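Local coordinates for protein biliverdin reductase (Synechocystis sp., PDB 5B3T) that probably reduces biliverdin with NADPH as cofactor, as a two-domain member of the Gfo/Idh/MocA oxidoreductase family, at residues V41-N46 with V60-S65. Residues are numbered along the deposited sequence; the frame is centred on the assembly and turned at random.
Sequences VSFWGN and VRPQQS
The outermost strand of the parallel Rossmann sheet, 38-44, is flanked here by the extended loop 60-65, which follows helix 48-58, so the two segments belong to one strand-helix-loop unit of the nucleotide-binding domain. One direct hydrogen bond joins the backbones: Gln63 N donates to Phe43 O at 2.8 Å, nearly along the C=O axis (C=O...N angle 173°, N-H...O 165°), and Pro62 CA adds a CA-H...O contact to the same oxygen. Phe43 CG sits in the crowded position between backbone N and carbonyl carbon (chi1 83°), and the ring lies side by side with Pro62, pointing the same way, CZ at 3.7 Å from Pro62 CB. Val60 O meets the ring edge in its plane, 3.5 Å from Phe43 CE1, while Val60 CG1 reaches the strand backbone at Ser42 CA. An alanine in place of Phe43 would keep the backbone bond but would probably loosen the loop against the strand, the ring's contacts with Pro62, Val60 and Phe54 being lost. Further along, Trp44 CG is anti to its backbone N, and CD1 lies 3.4 Å from Gln63 O at the indole edge. A water accepts from Gly45 N and donates to Gln63 O, 2.8 Å from the latter. The next residue, Asn46, binds NADP(+), a ligand absent from this chain. Strand 38-44 is hydrogen-bonded in turn to strand 14-19; Phe43 packs against Phe54 of helix 48-58, and Ser65, the N-cap of helix 66-70, accepts a hydrogen bond from Ala68 N through OG.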
loop_
_atom_site.group_PDB
_atom_site.type_symbol
_atom_site.label_atom_id
_atom_site.label_comp_id
_atom_site.label_asym_id
_atom_site.label_seq_id
_atom_site.Cartn_x
_atom_site.Cartn_y
_atom_site.Cartn_z
ATOM N N VAL A 41 -19.632 7.636 -9.144
ATOM C CA VAL A 41 -20.361 7.392 -10.386
ATOM C C VAL A 41 -20.322 5.924 -10.791
ATOM O O VAL A 41 -21.351 5.345 -11.139
ATOM C CB VAL A 41 -19.815 8.297 -11.511
ATOM C CG1 VAL A 41 -20.382 7.870 -12.860
ATOM C CG2 VAL A 41 -20.129 9.756 -11.221
ATOM N N SER A 42 -19.145 5.302 -10.769
ATOM C CA SER A 42 -19.020 3.923 -11.219
ATOM C C SER A 42 -17.920 3.223 -10.434
ATOM O O SER A 42 -17.162 3.846 -9.687
ATOM C CB SER A 42 -18.736 3.846 -12.724
ATOM O OG SER A 42 -17.525 4.504 -13.049
ATOM N N PHE A 43 -17.846 1.907 -10.610
ATOM C CA PHE A 43 -16.765 1.119 -10.036
ATOM C C PHE A 43 -16.576 -0.133 -10.879
ATOM O O PHE A 43 -17.415 -0.482 -11.713
ATOM C CB PHE A 43 -17.035 0.762 -8.570
ATOM C CG PHE A 43 -17.905 -0.447 -8.391
ATOM C CD1 PHE A 43 -19.282 -0.346 -8.498
ATOM C CD2 PHE A 43 -17.348 -1.686 -8.116
ATOM C CE1 PHE A 43 -20.086 -1.457 -8.335
ATOM C CE2 PHE A 43 -18.148 -2.802 -7.953
ATOM C CZ PHE A 43 -19.519 -2.687 -8.061
ATOM N N TRP A 44 -15.448 -0.804 -10.650
ATOM C CA TRP A 44 -15.136 -2.075 -11.288
ATOM C C TRP A 44 -14.551 -3.009 -10.240
ATOM O O TRP A 44 -13.746 -2.589 -9.405
ATOM C CB TRP A 44 -14.147 -1.896 -12.454
ATOM C CG TRP A 44 -13.681 -3.184 -13.093
ATOM C CD1 TRP A 44 -14.270 -3.843 -14.134
ATOM C CD2 TRP A 44 -12.517 -3.947 -12.744
ATOM N NE1 TRP A 44 -13.551 -4.972 -14.448
ATOM C CE2 TRP A 44 -12.471 -5.059 -13.609
ATOM C CE3 TRP A 44 -11.515 -3.801 -11.780
ATOM C CZ2 TRP A 44 -11.462 -6.019 -13.539
ATOM C CZ3 TRP A 44 -10.514 -4.755 -11.712
ATOM C CH2 TRP A 44 -10.495 -5.849 -12.586
ATOM N N GLY A 45 -14.978 -4.267 -10.277
ATOM C CA GLY A 45 -14.421 -5.288 -9.413
ATOM C C GLY A 45 -13.873 -6.442 -10.225
ATOM O O GLY A 45 -14.300 -6.659 -11.363
ATOM N N ASN A 46 -12.924 -7.188 -9.663
ATOM C CA ASN A 46 -12.305 -8.284 -10.395
ATOM C C ASN A 46 -13.020 -9.616 -10.205
ATOM O O ASN A 46 -12.843 -10.518 -11.030
ATOM C CB ASN A 46 -10.839 -8.442 -9.978
ATOM C CG ASN A 46 -10.689 -8.921 -8.549
ATOM O OD1 ASN A 46 -10.903 -8.164 -7.603
ATOM N ND2 ASN A 46 -10.323 -10.187 -8.384
ATOM N N VAL A 60 -24.264 1.773 -6.646
ATOM C CA VAL A 60 -23.601 2.270 -7.843
ATOM C C VAL A 60 -23.526 1.119 -8.834
ATOM O O VAL A 60 -23.309 -0.033 -8.442
ATOM C CB VAL A 60 -22.195 2.825 -7.525
ATOM C CG1 VAL A 60 -21.428 3.109 -8.794
ATOM C CG2 VAL A 60 -22.305 4.093 -6.706
ATOM N N ARG A 61 -23.726 1.426 -10.122
ATOM C CA ARG A 61 -23.696 0.251 -10.982
ATOM C C ARG A 61 -22.272 -0.044 -11.445
ATOM O O ARG A 61 -21.491 0.880 -11.685
ATOM C CB ARG A 61 -24.596 0.445 -12.194
ATOM C CG ARG A 61 -26.074 0.296 -11.884
ATOM C CD ARG A 61 -26.929 0.350 -13.142
ATOM N NE ARG A 61 -26.879 1.651 -13.807
ATOM C CZ ARG A 61 -26.073 1.952 -14.822
ATOM N NH1 ARG A 61 -25.238 1.043 -15.308
ATOM N NH2 ARG A 61 -26.105 3.165 -15.356
ATOM N N PRO A 62 -21.922 -1.319 -11.580
ATOM C CA PRO A 62 -20.560 -1.671 -11.992
ATOM C C PRO A 62 -20.345 -1.505 -13.490
ATOM O O PRO A 62 -21.250 -1.725 -14.300
ATOM C CB PRO A 62 -20.444 -3.145 -11.584
ATOM C CG PRO A 62 -21.847 -3.651 -11.659
ATOM C CD PRO A 62 -22.719 -2.506 -11.220
ATOM N N GLN A 63 -19.130 -1.099 -13.847
ATOM C CA GLN A 63 -18.672 -1.186 -15.225
ATOM C C GLN A 63 -18.117 -2.582 -15.487
ATOM O O GLN A 63 -17.526 -3.211 -14.606
ATOM C CB GLN A 63 -17.601 -0.130 -15.510
ATOM C CG GLN A 63 -18.130 1.288 -15.677
ATOM C CD GLN A 63 -18.364 1.657 -17.131
ATOM O OE1 GLN A 63 -18.492 0.787 -17.991
ATOM N NE2 GLN A 63 -18.407 2.954 -17.412
ATOM N N GLN A 64 -18.323 -3.071 -16.711
ATOM C CA GLN A 64 -17.929 -4.441 -17.025
ATOM C C GLN A 64 -16.418 -4.591 -17.159
ATOM O O GLN A 64 -15.882 -5.677 -16.911
ATOM C CB GLN A 64 -18.634 -4.911 -18.302
ATOM C CG GLN A 64 -18.380 -4.042 -19.527
ATOM C CD GLN A 64 -17.267 -4.584 -20.402
ATOM O OE1 GLN A 64 -16.755 -5.678 -20.168
ATOM N NE2 GLN A 64 -16.891 -3.822 -21.425
ATOM N N SER A 65 -15.716 -3.524 -17.540
ATOM C CA SER A 65 -14.263 -3.522 -17.617
ATOM C C SER A 65 -13.735 -2.233 -17.003
ATOM O O SER A 65 -14.408 -1.199 -17.029
ATOM C CB SER A 65 -13.772 -3.648 -19.066
ATOM O OG SER A 65 -14.110 -2.498 -19.823
HETATM O O HOH W 1 -13.574 -6.694 -17.432
HETATM O O HOH W 2 -17.067 -4.905 -12.416
#